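Toxin-antitoxin system antitoxin MntA family (Shewanella oneidensis MR-1, PDB 6M6U) neutralizes the cognate mRNA nuclease HepT as its antitoxin, successively transferring three AMP groups from ATP onto a toxin tyrosine, and also binds its own promoter. Local coordinates at the interface of chains C and A and the interface of chains B and C. Coordinates in Å, arbitrary orientation; residue numbers count along the deposited sequence, not the author numbering. Chains: chain A/B, Toxin-antitoxin system antitoxin MntA family; chain C, Toxin-antitoxin system toxin HepN family.

Contact 1: the interface of chains C and A. Residues chain C 59, 65; chain A 28, 30-32, 34.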
# COMPACT_ATOMS: atom_id res chain seq x y z
N ARG C 59 21.37 -9.27 -9.06
CA ARG C 59 21.57 -9.39 -10.48
C ARG C 59 22.97 -9.00 -10.91
O ARG C 59 23.63 -9.73 -11.66
CB ARG C 59 20.59 -8.52 -11.21
CG ARG C 59 20.36 -9.09 -12.52
CD ARG C 59 18.91 -9.13 -12.66
NE ARG C 59 18.53 -9.47 -14.02
CZ ARG C 59 17.41 -9.06 -14.55
NH1 ARG C 59 16.63 -8.22 -13.84
NH2 ARG C 59 17.14 -9.43 -15.80
N ILE C 65 19.25 -16.06 -9.05
CA ILE C 65 17.93 -15.49 -9.31
C ILE C 65 17.10 -15.63 -8.04
O ILE C 65 16.98 -16.74 -7.50
CB ILE C 65 17.26 -16.14 -10.53
CG1 ILE C 65 16.13 -15.25 -11.08
CG2 ILE C 65 16.86 -17.61 -10.31
CD1 ILE C 65 16.64 -13.95 -11.67
N SER A 28 13.61 -4.86 -16.24
CA SER A 28 13.88 -6.27 -15.98
C SER A 28 13.54 -7.15 -17.18
O SER A 28 14.25 -8.11 -17.45
CB SER A 28 13.10 -6.71 -14.74
OG SER A 28 11.70 -6.67 -14.95
N SER A 30 13.70 -6.71 -20.41
CA SER A 30 14.86 -6.79 -21.28
C SER A 30 16.04 -7.33 -20.47
O SER A 30 16.17 -7.05 -19.28
CB SER A 30 15.20 -5.43 -21.88
OG SER A 30 15.78 -4.57 -20.92
N GLN A 31 16.90 -8.13 -21.13
CA GLN A 31 18.02 -8.81 -20.49
C GLN A 31 17.54 -9.86 -19.49
O GLN A 31 17.68 -9.68 -18.28
CB GLN A 31 18.95 -7.81 -19.80
CG GLN A 31 19.50 -6.74 -20.72
CD GLN A 31 19.89 -5.47 -19.99
OE1 GLN A 31 19.09 -4.88 -19.27
NE2 GLN A 31 21.13 -5.04 -20.18
N GLY A 32 16.99 -10.97 -20.00
CA GLY A 32 16.36 -11.97 -19.16
C GLY A 32 15.10 -11.43 -18.50
O GLY A 32 15.13 -10.30 -18.02
N GLN A 34 12.13 -11.28 -15.59
CA GLN A 34 12.31 -11.48 -14.16
C GLN A 34 11.14 -12.11 -13.45
O GLN A 34 11.14 -12.13 -12.21
CB GLN A 34 12.67 -10.17 -13.47
CG GLN A 34 14.03 -9.75 -13.88
CD GLN A 34 14.85 -10.89 -14.30
OE1 GLN A 34 15.05 -11.08 -15.48
NE2 GLN A 34 15.35 -11.71 -13.37
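C:Ile65 brings its CD1 methyl up to the carboxamide of A:Gln34 at the apolar part of this toxin-antitoxin contact, where the GSX(10)DXD motif of the polymerase-beta-type nucleotidyltransferase MntA meets HepT. CG1 of C:Ile65 lies anti to its backbone N (chi1 -161°), and the turn at chi2 brings CD1 to the NE2 side of the amide; the two side chains run obliquely to one another. C:Arg59, near the end of helix 33-60, meets the same glutamine tip to tip. NE2 of A:Gln34 sits 3.6 Å above the C:Arg59 guanidinium plane, over its centre, with the two planes 34° apart. A near-eclipsed chi2 of -25° curls the A:Gln34 amide back beside its own backbone, so that it lies across the guanidinium. Both neighbours are modelled too tightly against this glutamine, and the exact fit is doubtful. Its OE1 lies 2.7 Å from C:Arg59 NH2, but the N-H points away and no hydrogen bond forms.

Farther out, the arginine tip enters a turn lined by backbone carbonyls. NH2 of C:Arg59 makes a weak, bent hydrogen bond to the carbonyl O of A:Gly32 at 3.1 Å. The carbonyl of A:Gln31 is also close but poorly aligned for a bond. A:Ser28, the serine of the motif's GS pair, presents its carbonyl O at the guanidinium edge, in plane, 3.6 Å from C:Arg59 NH2. These oxygens probably favour the cationic tip largely through electrostatics.

Contact 2: the interface of chains B and C. Residues chain B 53, 56-57; chain C 110-111, 114, 119.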
# COMPACT_ATOMS: atom_id res chain seq x y z
N ILE B 53 2.09 -8.33 19.51
CA ILE B 53 3.34 -8.08 18.79
C ILE B 53 4.17 -9.36 18.70
O ILE B 53 4.78 -9.64 17.66
CB ILE B 53 4.11 -6.93 19.47
CG1 ILE B 53 3.40 -5.60 19.17
CG2 ILE B 53 5.57 -6.91 19.03
CD1 ILE B 53 3.89 -4.44 20.01
N TRP B 56 2.74 -11.44 15.86
CA TRP B 56 3.16 -10.95 14.55
C TRP B 56 4.60 -11.34 14.26
O TRP B 56 4.91 -11.83 13.16
CB TRP B 56 2.98 -9.43 14.49
CG TRP B 56 3.22 -8.85 13.15
CD1 TRP B 56 2.32 -8.73 12.13
CD2 TRP B 56 4.44 -8.27 12.68
NE1 TRP B 56 2.91 -8.13 11.04
CE2 TRP B 56 4.21 -7.83 11.35
CE3 TRP B 56 5.71 -8.08 13.24
CZ2 TRP B 56 5.20 -7.22 10.59
CZ3 TRP B 56 6.69 -7.47 12.47
CH2 TRP B 56 6.43 -7.05 11.16
N GLU B 57 5.50 -11.13 15.23
CA GLU B 57 6.89 -11.56 15.07
C GLU B 57 6.97 -13.05 14.77
O GLU B 57 7.75 -13.48 13.91
CB GLU B 57 7.70 -11.22 16.32
CG GLU B 57 7.92 -9.73 16.55
CD GLU B 57 9.11 -9.18 15.78
OE1 GLU B 57 9.21 -7.94 15.63
OE2 GLU B 57 9.95 -9.99 15.31
N ASP C 110 -1.23 -1.63 16.59
CA ASP C 110 -0.14 -1.86 17.54
C ASP C 110 1.09 -2.41 16.83
O ASP C 110 2.22 -2.11 17.22
CB ASP C 110 -0.56 -2.82 18.65
CG ASP C 110 -1.85 -2.41 19.33
OD1 ASP C 110 -2.38 -3.22 20.13
OD2 ASP C 110 -2.35 -1.30 19.05
N ILE C 111 0.89 -3.23 15.79
CA ILE C 111 2.00 -3.69 14.98
C ILE C 111 2.68 -2.51 14.28
O ILE C 111 3.91 -2.42 14.25
CB ILE C 111 1.52 -4.74 13.96
CG1 ILE C 111 0.53 -5.71 14.61
CG2 ILE C 111 2.70 -5.46 13.34
CD1 ILE C 111 1.13 -6.58 15.68
N HIS C 114 4.75 -0.52 16.60
CA HIS C 114 5.94 -1.31 16.92
C HIS C 114 6.99 -1.17 15.83
O HIS C 114 8.17 -0.95 16.12
CB HIS C 114 5.55 -2.77 17.11
CG HIS C 114 6.72 -3.69 17.29
ND1 HIS C 114 7.57 -3.62 18.37
CD2 HIS C 114 7.17 -4.71 16.51
CE1 HIS C 114 8.50 -4.55 18.25
NE2 HIS C 114 8.29 -5.22 17.13
N HIS C 119 11.75 -1.01 14.26
CA HIS C 119 12.27 -1.56 13.01
C HIS C 119 12.59 -0.51 11.96
O HIS C 119 13.20 -0.85 10.94
CB HIS C 119 11.28 -2.57 12.42
CG HIS C 119 11.24 -3.88 13.15
ND1 HIS C 119 12.23 -4.84 13.02
CD2 HIS C 119 10.33 -4.40 14.01
CE1 HIS C 119 11.93 -5.88 13.77
NE2 HIS C 119 10.78 -5.64 14.38
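B:Trp56 and C:Ile111 meet face to methyl where antitoxin helix 52-66, an element important for binding the toxin, packs on helix 109-130 of the HEPN-family RNase HepT. CG2 of C:Ile111 stands over one face of the indole, 3.3 Å from the centroid of the five-membered ring, in a CH-pi contact. B:Trp56 has CG anti to its backbone N (chi1 -173°), which carries the indole off its helix, and the near-perpendicular chi2 presents that face to the toxin. The CD1 methyl of C:Ile111 comes alongside the root of the indole, 3.6 Å from B:Trp56 CB.

One helical turn before B:Glu57, B:Ile53 lays its CG2 methyl over the centre of the C:His114 imidazole, 3.6 Å from the ring centroid, while its CD1 reaches C:His114 CB at 3.7 Å. The imidazole is thus covered on one face by the isoleucine and met at its edge by the glutamate.

B:Glu57 sends OE1 between two histidines. NE2 of C:His119 approaches tip to tip, its ring 21° from the carboxylate plane, and donates to the syn lone pair at 3.1 Å. C:His114 comes in crosswise, its ring turned 85° from the carboxylate; its NE2 donates from the anti side at 3.2 Å, with OE1 close to the plane of the imidazole. Both bonds are fairly straight, and the two donors gripping one oxygen would limit rotation of the carboxylate. Its negative charge may in turn favour protonated imidazoles.

Contact 1 and contact 2 lie about 34 Å apart, centre to centre of their C-alpha atoms, and share no residue. What they have in common is HepT chain C, which touches antitoxin A in contact 1 and antitoxin B in contact 2, so this toxin subunit bridges two MntA molecules, consistent with the HepT(6):MntA(2) heterooctamer. The antitoxin uses a different surface each time: the nucleotidyltransferase motif loop in one, helix 52-66 in the other. The centre of contact 2 is also about 12 Å from C:Arg97 and 13 Å from C:His102 of the RX(4)HXY motif, which places antitoxin B near the toxin's probable RNase centre.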